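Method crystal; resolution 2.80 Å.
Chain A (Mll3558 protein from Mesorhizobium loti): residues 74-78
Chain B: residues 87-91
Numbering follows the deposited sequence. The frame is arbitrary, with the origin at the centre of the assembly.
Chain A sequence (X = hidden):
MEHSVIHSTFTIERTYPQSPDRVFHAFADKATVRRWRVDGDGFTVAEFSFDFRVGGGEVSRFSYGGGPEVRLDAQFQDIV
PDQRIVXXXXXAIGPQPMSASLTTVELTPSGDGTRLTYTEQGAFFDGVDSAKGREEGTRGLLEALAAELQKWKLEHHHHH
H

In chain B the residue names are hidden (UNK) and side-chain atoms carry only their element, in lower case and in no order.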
ATOM      1  N   ALA A  74      -6.671  -5.069  -4.438  1.00 21.52           N
ATOM      2  CA  ALA A  74      -6.149  -3.719  -4.362  1.00 18.55           C
ATOM      3  C   ALA A  74      -7.161  -2.714  -3.814  1.00 21.39           C
ATOM      4  O   ALA A  74      -8.350  -2.928  -3.902  1.00 23.57           O
ATOM      5  CB  ALA A  74      -5.677  -3.280  -5.744  1.00 23.87           C
ATOM      6  N   GLN A  75      -6.674  -1.620  -3.233  1.00 25.19           N
ATOM      7  CA  GLN A  75      -7.548  -0.560  -2.727  1.00 16.91           C
ATOM      8  C   GLN A  75      -6.984   0.793  -3.147  1.00 18.17           C
ATOM      9  O   GLN A  75      -5.791   1.028  -3.006  1.00 25.68           O
ATOM     10  CB  GLN A  75      -7.662  -0.590  -1.206  1.00 27.11           C
ATOM     11  CG  GLN A  75      -8.935   0.112  -0.720  1.00 39.15           C
ATOM     12  CD  GLN A  75      -8.953   0.434   0.770  1.00 36.48           C
ATOM     13  OE1 GLN A  75      -8.200   1.292   1.247  1.00 41.53           O
ATOM     14  NE2 GLN A  75      -9.831  -0.252   1.514  1.00 35.54           N
ATOM     15  N   PHE A  76      -7.830   1.672  -3.674  1.00 23.33           N
ATOM     16  CA  PHE A  76      -7.368   2.976  -4.115  1.00 23.03           C
ATOM     17  C   PHE A  76      -7.125   3.867  -2.923  1.00 24.31           C
ATOM     18  O   PHE A  76      -7.955   3.958  -2.029  1.00 22.69           O
ATOM     19  CB  PHE A  76      -8.372   3.587  -5.120  1.00 12.23           C
ATOM     20  CG  PHE A  76      -8.363   2.902  -6.433  1.00 24.75           C
ATOM     21  CD1 PHE A  76      -7.280   3.055  -7.285  1.00 18.01           C
ATOM     22  CD2 PHE A  76      -9.355   1.999  -6.766  1.00 16.44           C
ATOM     23  CE1 PHE A  76      -7.175   2.305  -8.452  1.00 30.76           C
ATOM     24  CE2 PHE A  76      -9.260   1.234  -7.939  1.00 21.63           C
ATOM     25  CZ  PHE A  76      -8.178   1.378  -8.778  1.00 20.66           C
ATOM     26  N   GLN A  77      -5.961   4.507  -2.916  1.00 21.67           N
ATOM     27  CA  GLN A  77      -5.546   5.380  -1.814  1.00 23.20           C
ATOM     28  C   GLN A  77      -5.635   6.863  -2.156  1.00 21.21           C
ATOM     29  O   GLN A  77      -5.812   7.714  -1.277  1.00 34.80           O
ATOM     30  CB  GLN A  77      -4.077   5.084  -1.392  1.00 25.64           C
ATOM     31  CG  GLN A  77      -3.747   3.652  -0.974  1.00 20.51           C
ATOM     32  CD  GLN A  77      -4.485   3.210   0.260  1.00 32.97           C
ATOM     33  OE1 GLN A  77      -4.618   3.976   1.215  1.00 30.80           O
ATOM     34  NE2 GLN A  77      -4.954   1.960   0.263  1.00 26.05           N
ATOM     35  N   ASP A  78      -5.445   7.176  -3.430  1.00 26.38           N
ATOM     36  CA  ASP A  78      -5.479   8.570  -3.854  1.00 22.67           C
ATOM     37  C   ASP A  78      -5.642   8.693  -5.356  1.00 26.56           C
ATOM     38  O   ASP A  78      -5.034   7.939  -6.119  1.00 22.92           O
ATOM     39  CB  ASP A  78      -4.198   9.284  -3.411  1.00 17.32           C
ATOM     40  CG  ASP A  78      -4.164  10.752  -3.835  1.00 37.32           C
ATOM     41  OD1 ASP A  78      -3.419  11.097  -4.779  1.00 31.50           O
ATOM     42  OD2 ASP A  78      -4.891  11.568  -3.231  1.00 29.62           O
TER
ATOM     43  N   UNK B  87       0.799  -3.516   6.581  1.00 30.83           N
ATOM     44  CA  UNK B  87      -0.420  -2.763   6.340  1.00 26.05           C
ATOM     45  C   UNK B  87      -0.136  -1.533   5.504  1.00 25.41           C
ATOM     46  O   UNK B  87       0.988  -1.017   5.469  1.00 24.44           O
ATOM     47  c   UNK B  87       0.193   0.957   9.055  1.00 27.13           C
ATOM     48  c   UNK B  87       1.092   0.535  10.022  1.00 45.89           C
ATOM     49  c   UNK B  87      -0.515   0.027   8.278  1.00 36.87           C
ATOM     50  c   UNK B  87       0.593  -1.753   9.447  1.00 43.40           C
ATOM     51  c   UNK B  87      -0.321  -1.339   8.469  1.00 37.76           C
ATOM     52  c   UNK B  87      -1.097  -2.352   7.657  1.00 38.06           C
ATOM     53  c   UNK B  87       1.296  -0.825  10.224  1.00 42.23           C
ATOM     54  N   UNK B  88      -1.159  -1.094   4.788  1.00 20.11           N
ATOM     55  CA  UNK B  88      -1.034   0.094   3.972  1.00 23.13           C
ATOM     56  C   UNK B  88      -1.860   1.099   4.756  1.00 29.88           C
ATOM     57  O   UNK B  88      -2.634   0.722   5.652  1.00 25.04           O
ATOM     58  c   UNK B  88      -1.638  -0.113   2.591  1.00 25.72           C
ATOM     59  o   UNK B  88      -3.015  -0.387   2.692  1.00 32.00           O
ATOM     60  N   UNK B  89      -1.670   2.377   4.459  1.00 24.74           N
ATOM     61  CA  UNK B  89      -2.429   3.405   5.126  1.00 27.67           C
ATOM     62  C   UNK B  89      -2.235   4.757   4.459  1.00 29.39           C
ATOM     63  O   UNK B  89      -1.245   5.002   3.768  1.00 27.06           O
ATOM     64  c   UNK B  89      -0.829   4.243   6.955  1.00 30.70           C
ATOM     65  c   UNK B  89       1.470   5.697   7.606  1.00 46.03           C
ATOM     66  c   UNK B  89       1.542   4.327   7.407  1.00 41.41           C
ATOM     67  c   UNK B  89      -2.067   3.464   6.619  1.00 30.19           C
ATOM     68  c   UNK B  89      -0.888   5.619   7.144  1.00 47.36           C
ATOM     69  o   UNK B  89       2.611   6.396   7.941  1.00 39.35           O
ATOM     70  c   UNK B  89       0.253   6.351   7.480  1.00 42.28           C
ATOM     71  c   UNK B  89       0.401   3.610   7.092  1.00 44.34           C
ATOM     72  N   UNK B  90      -3.213   5.624   4.660  1.00 25.90           N
ATOM     73  CA  UNK B  90      -3.171   6.943   4.104  1.00 32.63           C
ATOM     74  C   UNK B  90      -3.549   7.904   5.207  1.00 33.04           C
ATOM     75  O   UNK B  90      -4.308   7.577   6.099  1.00 28.83           O
ATOM     76  n   UNK B  90      -7.814   6.665   2.199  1.00 25.17           N
ATOM     77  n   UNK B  90      -7.740   4.374   1.993  1.00 25.01           N
ATOM     78  c   UNK B  90      -6.383   6.862   1.942  1.00 28.94           C
ATOM     79  n   UNK B  90      -9.706   5.428   2.450  1.00 19.58           N
ATOM     80  c   UNK B  90      -8.418   5.486   2.216  1.00 25.97           C
ATOM     81  c   UNK B  90      -4.119   7.047   2.899  1.00 24.18           C
ATOM     82  c   UNK B  90      -5.521   6.599   3.154  1.00 31.86           C
ATOM     83  N   UNK B  91      -2.978   9.090   5.147  1.00 34.30           N
ATOM     84  CA  UNK B  91      -3.242  10.095   6.136  1.00 28.16           C
ATOM     85  C   UNK B  91      -3.687  11.349   5.412  1.00 29.62           C
ATOM     86  O   UNK B  91      -3.181  11.674   4.342  1.00 40.71           O
ATOM     87  c   UNK B  91      -2.183  11.144   8.212  1.00 46.94           C
ATOM     88  c   UNK B  91      -1.963  10.352   6.927  1.00 23.40           C
ATOM     89  c   UNK B  91      -0.417  13.259   8.128  1.00 45.72           C
ATOM     90  s   UNK B  91      -0.650  11.635   8.946  1.00 56.51           S
TER

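The side chain at position 87 of chain B consists of seven carbons, one of which links the backbone to a six-membered ring. No heteroatom is attached to the ring, and the side chain does not reach the stretch of chain A. An all-carbon ring on a single methylene carbon identifies Phe87(B), which takes no part in this contact.

Position 88 carries two side-chain atoms, a carbon followed by an oxygen, with no branch. Its CA-to-CB bond points toward the chain A stretch, and the side-chain oxygen lies 3.9 Å from NE2 of Gln77(A), too far for a hydrogen bond. One carbon and a terminal hydroxyl make this Ser88(B). Its OG and the NE2 of Gln77(A) are both hydrogen-bonded elsewhere in the structure, so neither group depends on the other for a partner.

At position 89 a single carbon leads to a ring of six carbons bearing one oxygen. The CA-to-CB bond points away from the chain A stretch, and the side chain does not reach it; the approach here is by the backbone, whose C atom lies 4.1 Å from OE1 of Gln77(A). The hydroxylated ring defines Tyr89(B).

Position 90 has three carbons in a row, then a nitrogen, then a carbon carrying two further nitrogens. This planar, branched end reaches chain A, where one terminal nitrogen approaches the side-chain oxygens of both Gln75(A) and Gln77(A). The guanidinium group identifies Arg90(B). Its NH1 donates hydrogen bonds to OE1 of Gln75(A) and to OE1 of Gln77(A), each 3.2 Å long, with N-H...O angles of 146° and 166° respectively.

Position 91 shows an unbranched chain of two carbons, a sulfur and a final carbon. It does not reach the stretch of chain A and touches a crystal neighbour instead. The thioether is that of Met91(B).

The contact is therefore made largely by side chains: the strand axes approach to only 8.1 Å and cross at 33°, and no hydrogen bond joins their backbones. Arg90(B) spans the gap with chi2 and chi3 both t, an extended course that carries its positively charged group to chain A. Both glutamine oxygens lie at the guanidinium edge, near its plane, where N-H groups point, whereas the carbonyl O of Phe76(A) lies over one face, 4.0 Å from NH1 of Arg90(B). The CA-to-CB bond of Gln77(A) points sideways relative to the chain B stretch, but the end of the side chain, with chi1 and chi2 both m, comes nearer to it. One arginine nitrogen thus ties together two glutamines of the partner chain.

Chain B, residues 87-91: FSYRM
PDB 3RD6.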